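Local coordinates for dihydrofolate reductase (Enterococcus faecalis, PDB 4M7U), which catalyses the NADPH-dependent reduction of dihydrofolate to tetrahydrofolate, a step of folate metabolism, at residues R66-L71 against E80-M85; L10-A15 against E113-C118. One frame throughout, in Å; residues are numbered along the deposited sequence.

Contact 1: residues R66-L71 against E80-M85. With NAP (NADP nicotinamide-adenine-dinucleotide phosphate), chain B.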
loop_
_atom_site.group_PDB
_atom_site.type_symbol
_atom_site.label_atom_id
_atom_site.label_comp_id
_atom_site.label_asym_id
_atom_site.label_seq_id
_atom_site.Cartn_x
_atom_site.Cartn_y
_atom_site.Cartn_z
ATOM N N ARG A 66 7.385 4.837 -11.760
ATOM C CA ARG A 66 6.436 3.762 -11.439
ATOM C C ARG A 66 5.173 4.011 -12.245
ATOM O O ARG A 66 4.913 5.143 -12.652
ATOM C CB ARG A 66 6.005 3.826 -9.972
ATOM C CG ARG A 66 7.106 3.813 -8.992
ATOM C CD ARG A 66 6.817 4.743 -7.849
ATOM N NE ARG A 66 7.907 4.648 -6.886
ATOM C CZ ARG A 66 9.048 5.321 -6.980
ATOM N NH1 ARG A 66 9.247 6.166 -7.983
ATOM N NH2 ARG A 66 9.990 5.154 -6.063
ATOM N N THR A 67 4.365 2.978 -12.435
ATOM C CA THR A 67 3.008 3.187 -12.918
ATOM C C THR A 67 2.096 3.243 -11.695
ATOM O O THR A 67 2.126 2.334 -10.861
ATOM C CB THR A 67 2.548 2.031 -13.838
ATOM O OG1 THR A 67 3.363 1.998 -15.017
ATOM C CG2 THR A 67 1.082 2.214 -14.250
ATOM N N THR A 68 1.307 4.308 -11.571
ATOM C CA THR A 68 0.290 4.384 -10.523
ATOM C C THR A 68 -1.105 4.136 -11.100
ATOM O O THR A 68 -1.459 4.695 -12.149
ATOM C CB THR A 68 0.302 5.745 -9.829
ATOM O OG1 THR A 68 1.593 5.974 -9.243
ATOM C CG2 THR A 68 -0.780 5.810 -8.731
ATOM N N ILE A 69 -1.893 3.289 -10.434
ATOM C CA ILE A 69 -3.316 3.146 -10.774
ATOM C C ILE A 69 -4.201 3.778 -9.679
ATOM O O ILE A 69 -4.039 3.471 -8.494
ATOM C CB ILE A 69 -3.724 1.662 -10.947
ATOM C CG1 ILE A 69 -2.946 1.002 -12.098
ATOM C CG2 ILE A 69 -5.218 1.546 -11.196
ATOM C CD1 ILE A 69 -3.005 -0.528 -12.075
ATOM N N VAL A 70 -5.121 4.668 -10.061
ATOM C CA VAL A 70 -6.090 5.209 -9.093
ATOM C C VAL A 70 -7.452 4.529 -9.239
ATOM O O VAL A 70 -7.983 4.405 -10.353
ATOM C CB VAL A 70 -6.231 6.737 -9.183
ATOM C CG1 VAL A 70 -7.261 7.222 -8.200
ATOM C CG2 VAL A 70 -4.888 7.400 -8.879
ATOM N N LEU A 71 -7.997 4.058 -8.117
ATOM C CA LEU A 71 -9.242 3.295 -8.132
ATOM C C LEU A 71 -10.397 4.225 -7.754
ATOM O O LEU A 71 -10.323 4.930 -6.745
ATOM C CB LEU A 71 -9.131 2.125 -7.145
ATOM C CG LEU A 71 -10.114 0.954 -7.154
ATOM C CD1 LEU A 71 -10.276 0.395 -8.550
ATOM C CD2 LEU A 71 -9.600 -0.129 -6.207
ATOM N N GLU A 80 -3.502 13.526 -13.450
ATOM C CA GLU A 80 -2.302 13.618 -14.260
ATOM C C GLU A 80 -1.383 12.425 -14.039
ATOM O O GLU A 80 -1.023 12.116 -12.905
ATOM C CB GLU A 80 -1.567 14.937 -13.985
ATOM C CG GLU A 80 -2.436 16.187 -14.208
ATOM C CD GLU A 80 -3.120 16.211 -15.573
ATOM O OE1 GLU A 80 -2.448 15.919 -16.592
ATOM O OE2 GLU A 80 -4.335 16.521 -15.627
ATOM N N GLY A 81 -1.028 11.747 -15.129
ATOM C CA GLY A 81 0.010 10.731 -15.094
ATOM C C GLY A 81 -0.331 9.411 -14.421
ATOM O O GLY A 81 0.575 8.676 -14.020
ATOM N N VAL A 82 -1.617 9.094 -14.293
ATOM C CA VAL A 82 -2.005 7.825 -13.681
ATOM C C VAL A 82 -3.028 7.092 -14.539
ATOM O O VAL A 82 -3.759 7.702 -15.311
ATOM C CB VAL A 82 -2.564 8.012 -12.247
ATOM C CG1 VAL A 82 -1.578 8.779 -11.360
ATOM C CG2 VAL A 82 -3.887 8.733 -12.297
ATOM N N LEU A 83 -3.054 5.773 -14.424
ATOM C CA LEU A 83 -4.140 5.000 -14.978
ATOM C C LEU A 83 -5.281 5.142 -13.973
ATOM O O LEU A 83 -5.045 5.300 -12.772
ATOM C CB LEU A 83 -3.738 3.527 -15.112
ATOM C CG LEU A 83 -2.512 3.263 -15.989
ATOM C CD1 LEU A 83 -2.191 1.773 -16.094
ATOM C CD2 LEU A 83 -2.782 3.825 -17.356
ATOM N N VAL A 84 -6.511 5.101 -14.463
ATOM C CA VAL A 84 -7.676 5.147 -13.599
ATOM C C VAL A 84 -8.463 3.892 -13.859
ATOM O O VAL A 84 -8.711 3.554 -15.009
ATOM C CB VAL A 84 -8.573 6.346 -13.934
ATOM C CG1 VAL A 84 -9.818 6.315 -13.073
ATOM C CG2 VAL A 84 -7.825 7.653 -13.717
ATOM N N MET A 85 -8.838 3.171 -12.809
ATOM C CA MET A 85 -9.630 1.954 -12.990
ATOM C C MET A 85 -10.827 1.974 -12.054
ATOM O O MET A 85 -10.883 2.803 -11.128
ATOM C CB MET A 85 -8.772 0.687 -12.799
ATOM C CG MET A 85 -7.717 0.483 -13.880
ATOM S SD MET A 85 -6.734 -1.032 -13.697
ATOM C CE MET A 85 -5.402 -0.673 -14.872
HETATM P PA NAP B . -9.140 5.070 0.112
HETATM O O1A NAP B . -9.170 3.522 0.304
HETATM O O2A NAP B . -7.745 5.579 -0.197
HETATM O O5B NAP B . -10.042 5.458 -1.108
HETATM C C5B NAP B . -11.397 5.119 -1.114
HETATM C C4B NAP B . -11.999 5.331 -2.467
HETATM O O4B NAP B . -11.348 4.573 -3.584
HETATM C C3B NAP B . -13.490 5.256 -2.691
HETATM O O3B NAP B . -14.346 6.166 -2.109
HETATM C C2B NAP B . -13.570 5.047 -4.156
HETATM O O2B NAP B . -13.535 6.136 -5.003
HETATM C C1B NAP B . -12.521 3.961 -4.257
HETATM N N9A NAP B . -12.572 2.542 -4.430
HETATM C C8A NAP B . -12.183 1.657 -3.510
HETATM N N7A NAP B . -12.553 0.366 -3.986
HETATM C C5A NAP B . -13.205 0.525 -5.209
HETATM C C6A NAP B . -13.768 -0.407 -6.091
HETATM N N6A NAP B . -13.720 -1.811 -5.774
HETATM N N1A NAP B . -14.335 0.038 -7.209
HETATM C C2A NAP B . -14.370 1.376 -7.511
HETATM N N3A NAP B . -13.813 2.304 -6.635
HETATM C C4A NAP B . -13.245 1.848 -5.508
HETATM O O3 NAP B . -9.741 5.829 1.362
HETATM P PN NAP B . -9.780 5.280 2.850
HETATM O O1N NAP B . -10.802 4.104 2.950
HETATM O O2N NAP B . -8.424 4.812 3.334
HETATM O O5D NAP B . -10.205 6.528 3.726
HETATM C C5D NAP B . -9.856 7.800 3.232
HETATM C C4D NAP B . -10.743 8.975 3.601
HETATM O O4D NAP B . -11.968 8.743 4.403
HETATM C C3D NAP B . -10.133 10.285 4.098
HETATM O O3D NAP B . -10.201 11.372 3.339
HETATM C C2D NAP B . -10.624 10.427 5.511
HETATM O O2D NAP B . -10.640 11.653 6.144
HETATM C C1D NAP B . -11.856 9.553 5.622
HETATM N N1N NAP B . -12.459 9.083 6.846
HETATM C C2N NAP B . -13.030 9.897 7.907
HETATM C C3N NAP B . -13.745 9.234 9.091
HETATM C C7N NAP B . -14.839 10.015 9.725
HETATM O O7N NAP B . -15.577 10.672 9.003
HETATM N N7N NAP B . -14.765 10.325 11.116
HETATM C C4N NAP B . -13.566 7.721 9.371
HETATM C C5N NAP B . -12.679 6.987 8.329
HETATM C C6N NAP B . -12.022 7.744 7.161
HETATM P P2B NAP B . -14.896 6.846 -5.338
HETATM O O1X NAP B . -15.538 7.379 -4.015
HETATM O O2X NAP B . -14.581 8.061 -6.264
HETATM O O3X NAP B . -15.818 5.849 -5.999
HETATM O O HOH W 1 1.884 6.515 -13.330
#

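Contact 2: residues L10-A15 against E113-C118. With NAP (NADP nicotinamide-adenine-dinucleotide phosphate), chain B.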
loop_
_atom_site.group_PDB
_atom_site.type_symbol
_atom_site.label_atom_id
_atom_site.label_comp_id
_atom_site.label_asym_id
_atom_site.label_seq_id
_atom_site.Cartn_x
_atom_site.Cartn_y
_atom_site.Cartn_z
ATOM N N LEU A 10 0.600 -9.546 -6.080
ATOM C CA LEU A 10 0.158 -8.403 -5.298
ATOM C C LEU A 10 0.855 -8.376 -3.932
ATOM O O LEU A 10 0.849 -9.359 -3.198
ATOM C CB LEU A 10 -1.366 -8.417 -5.130
ATOM C CG LEU A 10 -2.206 -7.899 -6.300
ATOM C CD1 LEU A 10 -2.422 -8.989 -7.322
ATOM C CD2 LEU A 10 -3.538 -7.375 -5.806
ATOM N N ALA A 11 1.478 -7.245 -3.624
ATOM C CA ALA A 11 2.022 -6.983 -2.302
ATOM C C ALA A 11 1.240 -5.814 -1.750
ATOM O O ALA A 11 0.968 -4.858 -2.479
ATOM C CB ALA A 11 3.499 -6.610 -2.391
ATOM N N ALA A 12 0.865 -5.878 -0.475
ATOM C CA ALA A 12 0.335 -4.690 0.191
ATOM C C ALA A 12 1.443 -4.099 1.071
ATOM O O ALA A 12 2.128 -4.828 1.805
ATOM C CB ALA A 12 -0.898 -5.029 1.016
ATOM N N ILE A 13 1.642 -2.786 0.976
ATOM C CA ILE A 13 2.664 -2.114 1.776
ATOM C C ILE A 13 2.084 -0.902 2.496
ATOM O O ILE A 13 1.348 -0.106 1.905
ATOM C CB ILE A 13 3.878 -1.686 0.925
ATOM C CG1 ILE A 13 4.973 -1.102 1.822
ATOM C CG2 ILE A 13 3.469 -0.646 -0.085
ATOM C CD1 ILE A 13 6.298 -0.929 1.121
ATOM N N TRP A 14 2.385 -0.764 3.781
ATOM C CA TRP A 14 1.881 0.383 4.517
ATOM C C TRP A 14 2.671 0.597 5.785
ATOM O O TRP A 14 3.394 -0.301 6.236
ATOM C CB TRP A 14 0.376 0.245 4.823
ATOM C CG TRP A 14 0.026 -0.693 5.941
ATOM C CD1 TRP A 14 -0.247 -0.362 7.244
ATOM C CD2 TRP A 14 -0.080 -2.127 5.854
ATOM N NE1 TRP A 14 -0.517 -1.505 7.968
ATOM C CE2 TRP A 14 -0.416 -2.590 7.146
ATOM C CE3 TRP A 14 0.069 -3.047 4.810
ATOM C CZ2 TRP A 14 -0.617 -3.958 7.410
ATOM C CZ3 TRP A 14 -0.120 -4.395 5.074
ATOM C CH2 TRP A 14 -0.462 -4.840 6.371
ATOM N N ALA A 15 2.546 1.806 6.329
ATOM C CA ALA A 15 3.041 2.106 7.662
ATOM C C ALA A 15 1.836 2.443 8.524
ATOM O O ALA A 15 0.892 3.101 8.061
ATOM C CB ALA A 15 4.012 3.271 7.633
ATOM N N GLU A 113 -10.341 -4.726 0.579
ATOM C CA GLU A 113 -10.812 -5.429 -0.618
ATOM C C GLU A 113 -9.760 -6.269 -1.275
ATOM O O GLU A 113 -10.071 -7.289 -1.883
ATOM C CB GLU A 113 -11.207 -4.434 -1.703
ATOM C CG GLU A 113 -12.298 -3.519 -1.363
ATOM C CD GLU A 113 -12.444 -2.488 -2.442
ATOM O OE1 GLU A 113 -11.405 -1.891 -2.838
ATOM O OE2 GLU A 113 -13.588 -2.310 -2.912
ATOM N N LEU A 114 -8.518 -5.805 -1.220
ATOM C CA LEU A 114 -7.481 -6.378 -2.076
ATOM C C LEU A 114 -6.478 -7.234 -1.319
ATOM O O LEU A 114 -5.791 -8.065 -1.918
ATOM C CB LEU A 114 -6.788 -5.272 -2.891
ATOM C CG LEU A 114 -7.619 -4.903 -4.135
ATOM C CD1 LEU A 114 -7.177 -3.585 -4.745
ATOM C CD2 LEU A 114 -7.488 -6.017 -5.164
ATOM N N ILE A 115 -6.395 -7.048 -0.006
ATOM C CA ILE A 115 -5.547 -7.939 0.790
ATOM C C ILE A 115 -5.887 -9.434 0.613
ATOM O O ILE A 115 -4.970 -10.245 0.523
ATOM C CB ILE A 115 -5.416 -7.493 2.266
ATOM C CG1 ILE A 115 -4.414 -6.336 2.333
ATOM C CG2 ILE A 115 -4.960 -8.650 3.157
ATOM C CD1 ILE A 115 -4.095 -5.843 3.707
ATOM N N PRO A 116 -7.191 -9.799 0.499
ATOM C CA PRO A 116 -7.467 -11.215 0.192
ATOM C C PRO A 116 -6.798 -11.733 -1.094
ATOM O O PRO A 116 -6.624 -12.945 -1.211
ATOM C CB PRO A 116 -8.992 -11.245 0.040
ATOM C CG PRO A 116 -9.459 -10.178 0.989
ATOM C CD PRO A 116 -8.439 -9.068 0.806
ATOM N N ALA A 117 -6.430 -10.848 -2.025
ATOM C CA ALA A 117 -5.732 -11.264 -3.249
ATOM C C ALA A 117 -4.205 -11.094 -3.171
ATOM O O ALA A 117 -3.491 -11.390 -4.133
ATOM C CB ALA A 117 -6.284 -10.534 -4.466
ATOM N N CYS A 118 -3.698 -10.631 -2.030
ATOM C CA CYS A 118 -2.259 -10.398 -1.901
ATOM C C CYS A 118 -1.494 -11.659 -1.532
ATOM O O CYS A 118 -2.057 -12.597 -0.962
ATOM C CB CYS A 118 -1.970 -9.290 -0.884
ATOM S SG CYS A 118 -2.445 -7.643 -1.454
HETATM P PA NAP B . -9.140 5.070 0.112
HETATM O O1A NAP B . -9.170 3.522 0.304
HETATM O O2A NAP B . -7.745 5.579 -0.197
HETATM O O5B NAP B . -10.042 5.458 -1.108
HETATM C C5B NAP B . -11.397 5.119 -1.114
HETATM C C4B NAP B . -11.999 5.331 -2.467
HETATM O O4B NAP B . -11.348 4.573 -3.584
HETATM C C3B NAP B . -13.490 5.256 -2.691
HETATM O O3B NAP B . -14.346 6.166 -2.109
HETATM C C2B NAP B . -13.570 5.047 -4.156
HETATM O O2B NAP B . -13.535 6.136 -5.003
HETATM C C1B NAP B . -12.521 3.961 -4.257
HETATM N N9A NAP B . -12.572 2.542 -4.430
HETATM C C8A NAP B . -12.183 1.657 -3.510
HETATM N N7A NAP B . -12.553 0.366 -3.986
HETATM C C5A NAP B . -13.205 0.525 -5.209
HETATM C C6A NAP B . -13.768 -0.407 -6.091
HETATM N N6A NAP B . -13.720 -1.811 -5.774
HETATM N N1A NAP B . -14.335 0.038 -7.209
HETATM C C2A NAP B . -14.370 1.376 -7.511
HETATM N N3A NAP B . -13.813 2.304 -6.635
HETATM C C4A NAP B . -13.245 1.848 -5.508
HETATM O O3 NAP B . -9.741 5.829 1.362
HETATM P PN NAP B . -9.780 5.280 2.850
HETATM O O1N NAP B . -10.802 4.104 2.950
HETATM O O2N NAP B . -8.424 4.812 3.334
HETATM O O5D NAP B . -10.205 6.528 3.726
HETATM C C5D NAP B . -9.856 7.800 3.232
HETATM C C4D NAP B . -10.743 8.975 3.601
HETATM O O4D NAP B . -11.968 8.743 4.403
HETATM C C3D NAP B . -10.133 10.285 4.098
HETATM O O3D NAP B . -10.201 11.372 3.339
HETATM C C2D NAP B . -10.624 10.427 5.511
HETATM O O2D NAP B . -10.640 11.653 6.144
HETATM C C1D NAP B . -11.856 9.553 5.622
HETATM N N1N NAP B . -12.459 9.083 6.846
HETATM C C2N NAP B . -13.030 9.897 7.907
HETATM C C3N NAP B . -13.745 9.234 9.091
HETATM C C7N NAP B . -14.839 10.015 9.725
HETATM O O7N NAP B . -15.577 10.672 9.003
HETATM N N7N NAP B . -14.765 10.325 11.116
HETATM C C4N NAP B . -13.566 7.721 9.371
HETATM C C5N NAP B . -12.679 6.987 8.329
HETATM C C6N NAP B . -12.022 7.744 7.161
HETATM P P2B NAP B . -14.896 6.846 -5.338
HETATM O O1X NAP B . -15.538 7.379 -4.015
HETATM O O2X NAP B . -14.581 8.061 -6.264
HETATM O O3X NAP B . -15.818 5.849 -5.999
HETATM O O HOH W 2 -0.757 -11.916 -5.368
#

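Contact 1: residues R66-L71 against E80-M85
Ile69, Val70 and Leu71 pair in parallel with Leu83, Val84 and Met85 at the edge of the main sheet of dihydrofolate reductase, where strand 67-71 runs into the NADP pocket and strand 83-85 is the outermost strand on this side. The ladder has three backbone bonds. Leu83 N reaches Thr68 O at 3.0 Å, Val70 N reaches Leu83 O at 2.8 Å with a nearly straight N-H...O angle of 171°, and Met85 N reaches Val70 O at 2.9 Å. Leu83 and Val70 each use both backbone N and O on the opposite strand. One step back, where the chains have spread apart, a water takes over: it accepts from Thr68 N and lies 2.6 Å from Gly81 O. On one face Met85 reaches back with its chain extended beyond CG, bringing CE to 3.7 Å from Ile69 CD1 while its SD lies against Ile69 CG2. Tyr94 of helix 88-97 touches both residues, Ile91 adds to Ile69 and Glu90 to Met85. The other face is carried by valines, with Val70 CG2 meeting Val82 CG2 at 3.8 Å and Phe55 of helix 52-57 touching both residues. At the far end of the strand, Leu71 has CG anti to its backbone N (chi1 -165°). CG comes to 3.6 Å from C4A of the NADP adenine and CD2 to 3.7 Å from N7A, while CD1 rests against the Met85 carbonyl. Between the strands, then, side chain meets side chain through apolar groups and the hydrogen bonds come from backbone and water; the strand ends at the pocket, where Leu71 CG and CD2 give the adenine an apolar contact.

Contact 2: residues L10-A15 against E113-C118
Leu10 meets the end of helix 108-114 and the turn after it, both through its side chain and through a water. Its backbone N donates to the water at 2.8 Å, and the same water donates to Ala117 O at 3.0 Å, a bridge in place of a direct bond between the segments. Leu10 CB lies 3.9 Å from Cys118 SG, while CD2 meets Leu114 CD2 at 4.2 Å and also comes near Ala117 CB. Ala11 points its methyl the other way, onto Val101 and Val120, as alternate strand residues do. Ala12 turns back to the turn, and its CB touches both Cys118 SG at 3.9 Å and Ile115 CG1 at 4.0 Å. Cys118 SG, anti to its own carbonyl carbon (chi1 -71°), touches Leu10 and Ala12, two of the three residues that point this way. Trp14, the third, closes the row: its CZ3 is 4.4 Å from Ile115 CD1, which approaches the ring obliquely, while Phe136 stacks on the indole and Gln16 OE1 takes the hydrogen of NE1. The turn itself is wound by two i to i-3 backbone bonds, Ala117 N to Leu114 O and Cys118 N to Ile115 O, in keeping with the 3-10 segment 115-117. Glu113, on the helix, reaches the cofactor instead, its OE2 accepting from NADP N6A at 2.9 Å. Helix 108-114 follows strand 101-104 and leads into strand 120-126; its end packs on strand 9-17, which lies between the two parallel strands that this beta-alpha-beta crossover joins, in the mixed sheet of the dihydrofolate reductase fold.

Contact 2 lies near the centre of the chain and is buried, whereas contact 1, at the sheet's edge strand, is only partly so. Both draw on the same mixed sheet: 66-71 with 80-85 is a strand pair, while 10-15 with 113-118 sets a strand against a helix end and the turn after it. Each contact has a bridging water, but only contact 1 adds direct backbone bonds; contact 2 is otherwise apolar. Contact 1 lies within the chain loop closed by contact 2, their centres about 17 Å apart. They meet at the NADP adenine, where Leu71 CD2 packs 4.2 Å from Glu113 OE1; one contact brings an apolar side chain to the base, the other a carboxylate.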